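SusD-like protein BACOVA_02651 (Bacteroides ovatus, PDB 5E75) binds polysaccharide at the surface of the cell and probably captures xyloglucan before its transport into the periplasm for degradation. Local coordinates at residues Asn239-Trp250 / Pro352-Val363; Phe33-Val41 / Cys259-Ala267. All coordinates share one frame; numbering follows the deposited sequence.

Overall arrangement
From the N terminus, the short helices at 33-41 come first and wait more than two hundred residues for their partner at 259-267, where contact 2 closes a loop about half helical. Inside that loop, at 239-250, the chain begins contact 1, which closes only at 352-363, so the two contacts cross and do not nest. Contact 1 is a bent two-stranded ribbon running into helix 360-372, with its centre about 16 Å from that of contact 2. They meet directly: Asn36 and Asn260 probably bond to Thr355 and Leu353, and Trp250 packs on both asparagines. The short helices of the early chain, 33-36 and 40-46, are thereby tied to the ribbon and to helix 263-266.

Contact 1 (Asn239-Trp250 / Pro352-Val363); sequences NNNQESLLAMQW and PLNTYILRLADV
Leu246 O is gripped by two backbone donors, Ile357 N at 2.9 Å and Leu358 N at 3.0 Å, which reach it from the same face of its carbonyl plane. Leu358 O answers in kind, taking both Leu245 N and Leu246 N. Two residues of one strand thus face a single residue of the other, first Leu245 and Leu246 opposite Leu358, then Ile357 and Leu358 opposite Leu246. These are two consecutive classic beta bulges, and they bend the two-stranded antiparallel ribbon of 244-248 and 355-359 within the SusD fold. Leu245 rests CD1 on Leu358 CD2 (3.7 Å) and Val363 CG2, while Leu246 sets CD2 near Ile357 CG2 and meets Leu115, Met116 and Cys119 of helix 103-125.

Near the start of helix 360-372, Arg359 NH1 forms a salt bridge with Glu243 OE2 (2.9 Å). The oxygen lies near the guanidinium plane but is met from above the carboxylate plane. Arg393 pairs with Glu243 OE1, and Glu414 and Glu418 pair with Arg359 NH1 and NH2. Tyr356 stands with one face over Arg359 CD; its OH accepts from Asn241 ND2 (3.0 Å) and is also bonded to Leu233 O, while that ND2 is also bonded to Asn238 O.

Toward the other end, Trp250 NE1 points almost straight at Thr355 OG1 (2.9 Å, 165°), with the oxygen in the indole plane. Asn239 and Asn354 stack their amides, planes 4° apart. Asn239 bridges Pro352 and Asn354: its OD1 accepts from Asn354 N, which stands above the carbonyl plane, and its ND2 donates to Pro352 O within that carbonyl's plane.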
loop_
_atom_site.group_PDB
_atom_site.type_symbol
_atom_site.label_atom_id
_atom_site.label_comp_id
_atom_site.label_asym_id
_atom_site.label_seq_id
_atom_site.Cartn_x
_atom_site.Cartn_y
_atom_site.Cartn_z
ATOM N N ASN A 239 15.507 2.162 6.482
ATOM C CA ASN A 239 14.427 1.329 6.995
ATOM C C ASN A 239 14.147 1.798 8.427
ATOM O O ASN A 239 15.077 2.093 9.187
ATOM C CB ASN A 239 14.824 -0.150 7.037
ATOM C CG ASN A 239 14.673 -0.867 5.699
ATOM O OD1 ASN A 239 14.009 -0.399 4.769
ATOM N ND2 ASN A 239 15.282 -2.034 5.616
ATOM N N ASN A 240 12.870 1.883 8.790
ATOM C CA ASN A 240 12.451 2.239 10.150
ATOM C C ASN A 240 12.851 3.643 10.560
ATOM O O ASN A 240 13.038 3.946 11.732
ATOM C CB ASN A 240 12.919 1.195 11.161
ATOM C CG ASN A 240 12.296 -0.144 10.892
ATOM O OD1 ASN A 240 11.100 -0.227 10.611
ATOM N ND2 ASN A 240 13.093 -1.201 10.948
ATOM N N ASN A 241 12.928 4.515 9.576
ATOM C CA ASN A 241 13.068 5.940 9.814
ATOM C C ASN A 241 11.862 6.482 10.590
ATOM O O ASN A 241 10.851 5.788 10.765
ATOM C CB ASN A 241 13.219 6.667 8.476
ATOM C CG ASN A 241 11.979 6.538 7.605
ATOM O OD1 ASN A 241 10.985 7.226 7.828
ATOM N ND2 ASN A 241 12.024 5.631 6.635
ATOM N N GLN A 242 11.945 7.726 11.043
ATOM C CA GLN A 242 10.903 8.259 11.918
ATOM C C GLN A 242 9.531 8.384 11.255
ATOM O O GLN A 242 8.512 8.410 11.957
ATOM C CB GLN A 242 11.315 9.612 12.497
ATOM C CG GLN A 242 11.450 10.716 11.476
ATOM C CD GLN A 242 11.661 12.067 12.121
ATOM O OE1 GLN A 242 10.951 12.434 13.064
ATOM N NE2 GLN A 242 12.633 12.816 11.617
ATOM N N GLU A 243 9.505 8.468 9.924
ATOM C CA GLU A 243 8.249 8.554 9.166
ATOM C C GLU A 243 7.584 7.174 8.996
ATOM O O GLU A 243 6.393 7.075 8.656
ATOM C CB GLU A 243 8.490 9.233 7.803
ATOM C CG GLU A 243 7.268 9.313 6.912
ATOM C CD GLU A 243 7.426 10.252 5.732
ATOM O OE1 GLU A 243 8.441 10.965 5.649
ATOM O OE2 GLU A 243 6.516 10.245 4.885
ATOM N N SER A 244 8.347 6.113 9.234
ATOM C CA SER A 244 7.843 4.754 9.089
ATOM C C SER A 244 7.066 4.362 10.346
ATOM O O SER A 244 7.663 3.957 11.367
ATOM C CB SER A 244 9.017 3.795 8.877
ATOM O OG SER A 244 8.577 2.491 8.536
ATOM N N LEU A 245 5.743 4.470 10.304
ATOM C CA LEU A 245 4.917 4.125 11.460
ATOM C C LEU A 245 4.712 2.614 11.563
ATOM O O LEU A 245 4.702 2.057 12.662
ATOM C CB LEU A 245 3.573 4.858 11.399
ATOM C CG LEU A 245 3.653 6.375 11.626
ATOM C CD1 LEU A 245 2.348 7.061 11.336
ATOM C CD2 LEU A 245 4.051 6.646 13.060
ATOM N N LEU A 246 4.574 1.941 10.426
ATOM C CA LEU A 246 4.389 0.498 10.411
ATOM C C LEU A 246 4.887 -0.030 9.073
ATOM O O LEU A 246 4.559 0.517 8.013
ATOM C CB LEU A 246 2.912 0.145 10.606
ATOM C CG LEU A 246 2.591 -1.315 10.904
ATOM C CD1 LEU A 246 3.246 -1.760 12.215
ATOM C CD2 LEU A 246 1.095 -1.556 10.951
ATOM N N ALA A 247 5.668 -1.101 9.108
ATOM C CA ALA A 247 6.211 -1.698 7.895
ATOM C C ALA A 247 6.485 -3.165 8.129
ATOM O O ALA A 247 6.805 -3.584 9.256
ATOM C CB ALA A 247 7.481 -0.997 7.470
ATOM N N MET A 248 6.393 -3.936 7.049
ATOM C CA MET A 248 6.860 -5.313 7.052
ATOM C C MET A 248 8.382 -5.309 7.119
ATOM O O MET A 248 9.066 -4.600 6.384
ATOM C CB MET A 248 6.390 -6.051 5.795
ATOM C CG MET A 248 4.896 -5.958 5.574
ATOM S SD MET A 248 4.363 -6.635 3.991
ATOM C CE MET A 248 2.772 -5.807 3.783
ATOM N N GLN A 249 8.890 -6.124 8.033
ATOM C CA GLN A 249 10.280 -6.095 8.463
ATOM C C GLN A 249 11.043 -7.281 7.873
ATOM O O GLN A 249 11.185 -8.333 8.500
ATOM C CB GLN A 249 10.345 -6.148 9.988
ATOM C CG GLN A 249 9.627 -4.998 10.659
ATOM C CD GLN A 249 10.323 -3.672 10.428
ATOM O OE1 GLN A 249 11.550 -3.575 10.464
ATOM N NE2 GLN A 249 9.535 -2.636 10.198
ATOM N N TRP A 250 11.546 -7.108 6.663
ATOM C CA TRP A 250 12.171 -8.220 5.961
ATOM C C TRP A 250 13.594 -8.498 6.457
ATOM O O TRP A 250 14.279 -7.608 6.963
ATOM C CB TRP A 250 12.108 -7.989 4.447
ATOM C CG TRP A 250 10.699 -7.803 3.982
ATOM C CD1 TRP A 250 10.164 -6.688 3.411
ATOM C CD2 TRP A 250 9.631 -8.755 4.067
ATOM N NE1 TRP A 250 8.843 -6.880 3.131
ATOM C CE2 TRP A 250 8.477 -8.135 3.529
ATOM C CE3 TRP A 250 9.531 -10.064 4.550
ATOM C CZ2 TRP A 250 7.250 -8.779 3.466
ATOM C CZ3 TRP A 250 8.313 -10.703 4.482
ATOM C CH2 TRP A 250 7.187 -10.063 3.943
ATOM N N PRO A 352 16.435 -5.697 0.168
ATOM C CA PRO A 352 16.656 -5.283 1.555
ATOM C C PRO A 352 15.652 -4.242 2.065
ATOM O O PRO A 352 15.708 -3.855 3.233
ATOM C CB PRO A 352 18.054 -4.669 1.489
ATOM C CG PRO A 352 18.114 -4.060 0.166
ATOM C CD PRO A 352 17.363 -5.013 -0.750
ATOM N N LEU A 353 14.741 -3.790 1.216
ATOM C CA LEU A 353 13.791 -2.777 1.638
ATOM C C LEU A 353 12.642 -3.356 2.428
ATOM O O LEU A 353 12.112 -4.428 2.107
ATOM C CB LEU A 353 13.230 -2.056 0.416
ATOM C CG LEU A 353 14.275 -1.381 -0.463
ATOM C CD1 LEU A 353 13.602 -0.854 -1.700
ATOM C CD2 LEU A 353 14.977 -0.254 0.270
ATOM N N ASN A 354 12.245 -2.642 3.477
ATOM C CA ASN A 354 10.989 -2.951 4.128
ATOM C C ASN A 354 9.818 -2.629 3.198
ATOM O O ASN A 354 9.986 -1.881 2.208
ATOM C CB ASN A 354 10.840 -2.141 5.420
ATOM C CG ASN A 354 11.662 -2.692 6.566
ATOM O OD1 ASN A 354 12.180 -3.809 6.507
ATOM N ND2 ASN A 354 11.779 -1.908 7.617
ATOM N N THR A 355 8.642 -3.177 3.506
ATOM C CA THR A 355 7.422 -2.827 2.768
ATOM C C THR A 355 6.548 -1.965 3.669
ATOM O O THR A 355 6.052 -2.415 4.689
ATOM C CB THR A 355 6.622 -4.078 2.355
ATOM O OG1 THR A 355 7.445 -4.932 1.552
ATOM C CG2 THR A 355 5.379 -3.714 1.558
ATOM N N TYR A 356 6.380 -0.699 3.321
ATOM C CA TYR A 356 5.562 0.198 4.125
ATOM C C TYR A 356 4.113 -0.268 4.223
ATOM O O TYR A 356 3.519 -0.709 3.232
ATOM C CB TYR A 356 5.572 1.609 3.540
ATOM C CG TYR A 356 6.853 2.361 3.759
ATOM C CD1 TYR A 356 7.223 2.777 5.033
ATOM C CD2 TYR A 356 7.687 2.677 2.700
ATOM C CE1 TYR A 356 8.384 3.464 5.256
ATOM C CE2 TYR A 356 8.872 3.389 2.914
ATOM C CZ TYR A 356 9.209 3.764 4.213
ATOM O OH TYR A 356 10.366 4.457 4.470
ATOM N N ILE A 357 3.555 -0.155 5.427
ATOM C CA ILE A 357 2.125 -0.293 5.656
ATOM C C ILE A 357 1.527 1.082 5.954
ATOM O O ILE A 357 0.471 1.432 5.420
ATOM C CB ILE A 357 1.823 -1.306 6.784
ATOM C CG1 ILE A 357 2.238 -2.710 6.344
ATOM C CG2 ILE A 357 0.338 -1.277 7.178
ATOM C CD1 ILE A 357 2.183 -3.772 7.456
ATOM N N LEU A 358 2.212 1.869 6.786
ATOM C CA LEU A 358 1.788 3.232 7.090
ATOM C C LEU A 358 2.967 4.199 7.245
ATOM O O LEU A 358 3.849 3.968 8.082
ATOM C CB LEU A 358 0.955 3.271 8.374
ATOM C CG LEU A 358 0.374 4.645 8.750
ATOM C CD1 LEU A 358 -0.697 5.061 7.744
ATOM C CD2 LEU A 358 -0.177 4.618 10.164
ATOM N N ARG A 359 2.975 5.268 6.448
ATOM C CA ARG A 359 3.897 6.381 6.634
ATOM C C ARG A 359 3.196 7.588 7.266
ATOM O O ARG A 359 2.000 7.803 7.075
ATOM C CB ARG A 359 4.500 6.817 5.285
ATOM C CG ARG A 359 5.511 5.862 4.742
ATOM C CD ARG A 359 6.393 6.488 3.690
ATOM N NE ARG A 359 5.805 6.667 2.365
ATOM C CZ ARG A 359 5.493 7.839 1.821
ATOM N NH1 ARG A 359 5.530 8.964 2.529
ATOM N NH2 ARG A 359 5.098 7.884 0.558
ATOM N N LEU A 360 3.966 8.422 7.956
ATOM C CA LEU A 360 3.412 9.639 8.554
ATOM C C LEU A 360 2.736 10.539 7.516
ATOM O O LEU A 360 1.703 11.156 7.819
ATOM C CB LEU A 360 4.506 10.383 9.323
ATOM C CG LEU A 360 4.072 11.606 10.125
ATOM C CD1 LEU A 360 3.158 11.238 11.278
ATOM C CD2 LEU A 360 5.300 12.338 10.611
ATOM N N ALA A 361 3.261 10.598 6.291
ATOM C CA ALA A 361 2.632 11.450 5.282
ATOM C C ALA A 361 1.193 11.022 5.000
ATOM O O ALA A 361 0.368 11.850 4.638
ATOM C CB ALA A 361 3.419 11.440 4.012
ATOM N N ASP A 362 0.906 9.732 5.120
ATOM C CA ASP A 362 -0.462 9.223 4.957
ATOM C C ASP A 362 -1.374 9.836 6.023
ATOM O O ASP A 362 -2.506 10.243 5.744
ATOM C CB ASP A 362 -0.414 7.696 5.068
ATOM C CG ASP A 362 -1.606 6.996 4.485
ATOM O OD1 ASP A 362 -2.700 7.569 4.421
ATOM O OD2 ASP A 362 -1.428 5.830 4.079
ATOM N N VAL A 363 -0.888 9.886 7.259
ATOM C CA VAL A 363 -1.678 10.457 8.337
ATOM C C VAL A 363 -1.904 11.951 8.076
ATOM O O VAL A 363 -3.001 12.455 8.333
ATOM C CB VAL A 363 -1.061 10.191 9.735
ATOM C CG1 VAL A 363 -2.001 10.631 10.821
ATOM C CG2 VAL A 363 -0.736 8.720 9.910
HETATM O O HOH W 1 10.615 0.998 7.216
HETATM O O HOH W 2 16.522 -5.383 5.518
HETATM O O HOH W 3 14.126 -5.017 7.810
#

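Contact 2 (Phe33-Val41 / Cys259-Ala267); sequences FDYNQRSIV and CNTLLSDLA
Asn36 ND2 donates to Asn260 OD1 at 3.1 Å, and the same nitrogen gives a second bond to a water that also accepts from Thr261 N and donates to Cys259 O (2.8 Å). The acceptor lies in the amide plane of Asn36, yet the donor sits well above the carbonyl plane of Asn260, and the two amides are turned 67° from each other. With CG anti to the backbone nitrogen (chi1 -166°), Asn36 carries its amide out from helix 33-36 to the chain at 259-262. Its OD1 is bonded to Thr355 OG1 of the neighbouring strand, and Asn260 ND2 to Leu353 O just before it.

A looser polar link lies on another side. Arg38 NH2 and Asp265 OD2 are 3.7 Å apart, a long salt bridge with the oxygen displaced far from the guanidinium plane, so only the charges attract. A second water donates to Gln37 O and, weakly, to Asp265 OD2, sitting over the centre of the guanidinium face. Arg38 NH1 is bonded to Tyr57 OH and Asp265 OD1 to Trp279 NE1.

Leu262 fills the middle. Its CD2 approaches Asn36 O (3.2 Å) and Val41 CG2 (3.7 Å), and its CD1 rests on Ile40 CG2 (3.8 Å), so one leucine touches both short helices of 33-41. These helices thus pack against the loop leading into helix 263-266, joining the N-terminal family region to the SusD family region. Thr261 CG2 lies near Phe33 CE1, while Cys259 O meets the edge of that ring in its plane; Thr261 OG1 lies against Gln37 CB (3.4 Å).

Hydrogen bonds probably set the orientation of the Asn36 amide, whereas a long charge pair and a weak water link probably constrain the Arg38 side less.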
loop_
_atom_site.group_PDB
_atom_site.type_symbol
_atom_site.label_atom_id
_atom_site.label_comp_id
_atom_site.label_asym_id
_atom_site.label_seq_id
_atom_site.Cartn_x
_atom_site.Cartn_y
_atom_site.Cartn_z
ATOM N N PHE A 33 4.107 -12.872 4.163
ATOM C CA PHE A 33 4.904 -13.339 3.037
ATOM C C PHE A 33 4.062 -13.746 1.813
ATOM O O PHE A 33 4.416 -13.386 0.685
ATOM C CB PHE A 33 5.823 -14.493 3.477
ATOM C CG PHE A 33 6.724 -14.988 2.383
ATOM C CD1 PHE A 33 7.938 -14.366 2.118
ATOM C CD2 PHE A 33 6.348 -16.070 1.617
ATOM C CE1 PHE A 33 8.752 -14.816 1.097
ATOM C CE2 PHE A 33 7.166 -16.519 0.589
ATOM C CZ PHE A 33 8.364 -15.891 0.339
ATOM N N ASP A 34 2.964 -14.471 1.998
ATOM C CA ASP A 34 2.202 -14.968 0.850
ATOM C C ASP A 34 1.607 -13.811 0.060
ATOM O O ASP A 34 1.354 -13.945 -1.127
ATOM C CB ASP A 34 1.066 -15.933 1.236
ATOM C CG ASP A 34 1.553 -17.312 1.601
ATOM O OD1 ASP A 34 2.770 -17.566 1.508
ATOM O OD2 ASP A 34 0.690 -18.146 1.971
ATOM N N TYR A 35 1.345 -12.691 0.730
ATOM C CA TYR A 35 0.840 -11.491 0.055
ATOM C C TYR A 35 1.975 -10.717 -0.604
ATOM O O TYR A 35 1.899 -10.409 -1.794
ATOM C CB TYR A 35 0.108 -10.616 1.075
ATOM C CG TYR A 35 -0.302 -9.226 0.619
ATOM C CD1 TYR A 35 -1.133 -9.043 -0.480
ATOM C CD2 TYR A 35 0.107 -8.097 1.322
ATOM C CE1 TYR A 35 -1.533 -7.772 -0.868
ATOM C CE2 TYR A 35 -0.283 -6.824 0.924
ATOM C CZ TYR A 35 -1.106 -6.677 -0.164
ATOM O OH TYR A 35 -1.522 -5.417 -0.579
ATOM N N ASN A 36 3.026 -10.431 0.154
ATOM C CA ASN A 36 4.147 -9.665 -0.369
ATOM C C ASN A 36 4.865 -10.350 -1.514
ATOM O O ASN A 36 5.442 -9.676 -2.362
ATOM C CB ASN A 36 5.153 -9.329 0.742
ATOM C CG ASN A 36 6.129 -8.263 0.329
ATOM O OD1 ASN A 36 5.779 -7.068 0.331
ATOM N ND2 ASN A 36 7.341 -8.658 -0.057
ATOM N N GLN A 37 4.820 -11.675 -1.582
ATOM C CA GLN A 37 5.673 -12.354 -2.544
ATOM C C GLN A 37 5.215 -12.164 -3.982
ATOM O O GLN A 37 5.982 -12.415 -4.910
ATOM C CB GLN A 37 5.802 -13.844 -2.224
ATOM C CG GLN A 37 4.580 -14.681 -2.495
ATOM C CD GLN A 37 4.903 -16.161 -2.554
ATOM O OE1 GLN A 37 4.637 -16.908 -1.614
ATOM N NE2 GLN A 37 5.489 -16.588 -3.660
ATOM N N ARG A 38 3.977 -11.738 -4.183
ATOM C CA ARG A 38 3.474 -11.581 -5.541
ATOM C C ARG A 38 2.315 -10.601 -5.650
ATOM O O ARG A 38 2.454 -9.560 -6.298
ATOM C CB ARG A 38 3.059 -12.949 -6.096
ATOM C CG ARG A 38 2.776 -12.977 -7.596
ATOM C CD ARG A 38 3.108 -14.352 -8.181
ATOM N NE ARG A 38 4.547 -14.618 -8.179
ATOM C CZ ARG A 38 5.386 -14.276 -9.157
ATOM N NH1 ARG A 38 4.947 -13.646 -10.241
ATOM N NH2 ARG A 38 6.678 -14.569 -9.049
ATOM N N SER A 39 1.190 -10.942 -5.027
ATOM C CA SER A 39 -0.073 -10.265 -5.289
ATOM C C SER A 39 -0.133 -8.800 -4.837
ATOM O O SER A 39 -0.949 -8.047 -5.343
ATOM C CB SER A 39 -1.230 -11.045 -4.671
ATOM O OG SER A 39 -1.117 -11.110 -3.260
ATOM N N ILE A 40 0.709 -8.421 -3.885
ATOM C CA ILE A 40 0.759 -7.042 -3.426
ATOM C C ILE A 40 0.918 -6.080 -4.611
ATOM O O ILE A 40 0.318 -4.992 -4.614
ATOM C CB ILE A 40 1.879 -6.865 -2.380
ATOM C CG1 ILE A 40 1.824 -5.469 -1.768
ATOM C CG2 ILE A 40 3.262 -7.155 -2.984
ATOM C CD1 ILE A 40 2.708 -5.313 -0.504
ATOM N N VAL A 41 1.683 -6.477 -5.624
ATOM C CA VAL A 41 1.986 -5.585 -6.750
ATOM C C VAL A 41 0.760 -5.331 -7.652
ATOM O O VAL A 41 0.364 -4.186 -7.827
ATOM C CB VAL A 41 3.205 -6.113 -7.538
ATOM C CG1 VAL A 41 3.478 -5.289 -8.798
ATOM C CG2 VAL A 41 4.442 -6.142 -6.645
ATOM N N CYS A 259 12.026 -13.110 3.642
ATOM C CA CYS A 259 12.621 -12.199 2.663
ATOM C C CYS A 259 11.596 -11.478 1.824
ATOM O O CYS A 259 10.495 -11.986 1.614
ATOM C CB CYS A 259 13.487 -12.982 1.673
ATOM S SG CYS A 259 14.971 -13.721 2.323
ATOM N N ASN A 260 11.990 -10.296 1.354
ATOM C CA ASN A 260 11.224 -9.504 0.411
ATOM C C ASN A 260 11.577 -10.006 -0.982
ATOM O O ASN A 260 12.643 -9.671 -1.507
ATOM C CB ASN A 260 11.605 -8.040 0.539
ATOM C CG ASN A 260 10.781 -7.161 -0.363
ATOM O OD1 ASN A 260 10.041 -7.664 -1.217
ATOM N ND2 ASN A 260 10.898 -5.854 -0.183
ATOM N N THR A 261 10.701 -10.808 -1.583
ATOM C CA THR A 261 11.044 -11.487 -2.825
ATOM C C THR A 261 10.708 -10.724 -4.109
ATOM O O THR A 261 10.809 -11.290 -5.198
ATOM C CB THR A 261 10.408 -12.894 -2.892
ATOM O OG1 THR A 261 8.990 -12.803 -2.769
ATOM C CG2 THR A 261 10.922 -13.742 -1.790
ATOM N N LEU A 262 10.380 -9.443 -3.997
ATOM C CA LEU A 262 9.888 -8.659 -5.132
ATOM C C LEU A 262 10.966 -8.094 -6.050
ATOM O O LEU A 262 10.623 -7.606 -7.122
ATOM C CB LEU A 262 9.045 -7.502 -4.624
ATOM C CG LEU A 262 7.690 -7.878 -4.007
ATOM C CD1 LEU A 262 7.036 -6.634 -3.412
ATOM C CD2 LEU A 262 6.781 -8.576 -5.025
ATOM N N LEU A 263 12.235 -8.138 -5.645
ATOM C CA LEU A 263 13.317 -7.417 -6.338
ATOM C C LEU A 263 13.304 -7.644 -7.847
ATOM O O LEU A 263 13.338 -6.694 -8.643
ATOM C CB LEU A 263 14.682 -7.810 -5.735
ATOM C CG LEU A 263 15.997 -7.061 -6.048
ATOM C CD1 LEU A 263 16.595 -7.435 -7.392
ATOM C CD2 LEU A 263 15.795 -5.569 -5.965
ATOM N N SER A 264 13.257 -8.907 -8.244
ATOM C CA SER A 264 13.427 -9.262 -9.642
ATOM C C SER A 264 12.190 -8.952 -10.486
ATOM O O SER A 264 12.292 -8.749 -11.706
ATOM C CB SER A 264 13.801 -10.740 -9.748
ATOM O OG SER A 264 15.040 -10.991 -9.103
ATOM N N ASP A 265 11.024 -8.896 -9.852
ATOM C CA ASP A 265 9.786 -8.577 -10.553
ATOM C C ASP A 265 9.580 -7.069 -10.729
ATOM O O ASP A 265 8.765 -6.662 -11.547
ATOM C CB ASP A 265 8.591 -9.196 -9.833
ATOM C CG ASP A 265 8.510 -10.709 -10.041
ATOM O OD1 ASP A 265 8.196 -11.144 -11.166
ATOM O OD2 ASP A 265 8.755 -11.456 -9.088
ATOM N N LEU A 266 10.320 -6.265 -9.969
ATOM C CA LEU A 266 10.232 -4.807 -10.045
ATOM C C LEU A 266 11.341 -4.206 -10.912
ATOM O O LEU A 266 11.111 -3.251 -11.650
ATOM C CB LEU A 266 10.299 -4.188 -8.651
ATOM C CG LEU A 266 9.201 -4.593 -7.653
ATOM C CD1 LEU A 266 9.448 -3.929 -6.308
ATOM C CD2 LEU A 266 7.822 -4.242 -8.183
ATOM N N ALA A 267 12.540 -4.778 -10.838
ATOM C CA ALA A 267 13.703 -4.236 -11.540
ATOM C C ALA A 267 13.713 -4.629 -13.022
ATOM O O ALA A 267 13.577 -5.795 -13.357
ATOM C CB ALA A 267 15.012 -4.683 -10.850
HETATM O O HOH W 4 8.235 -11.502 0.060
HETATM O O HOH W 5 6.058 -11.655 -7.768
#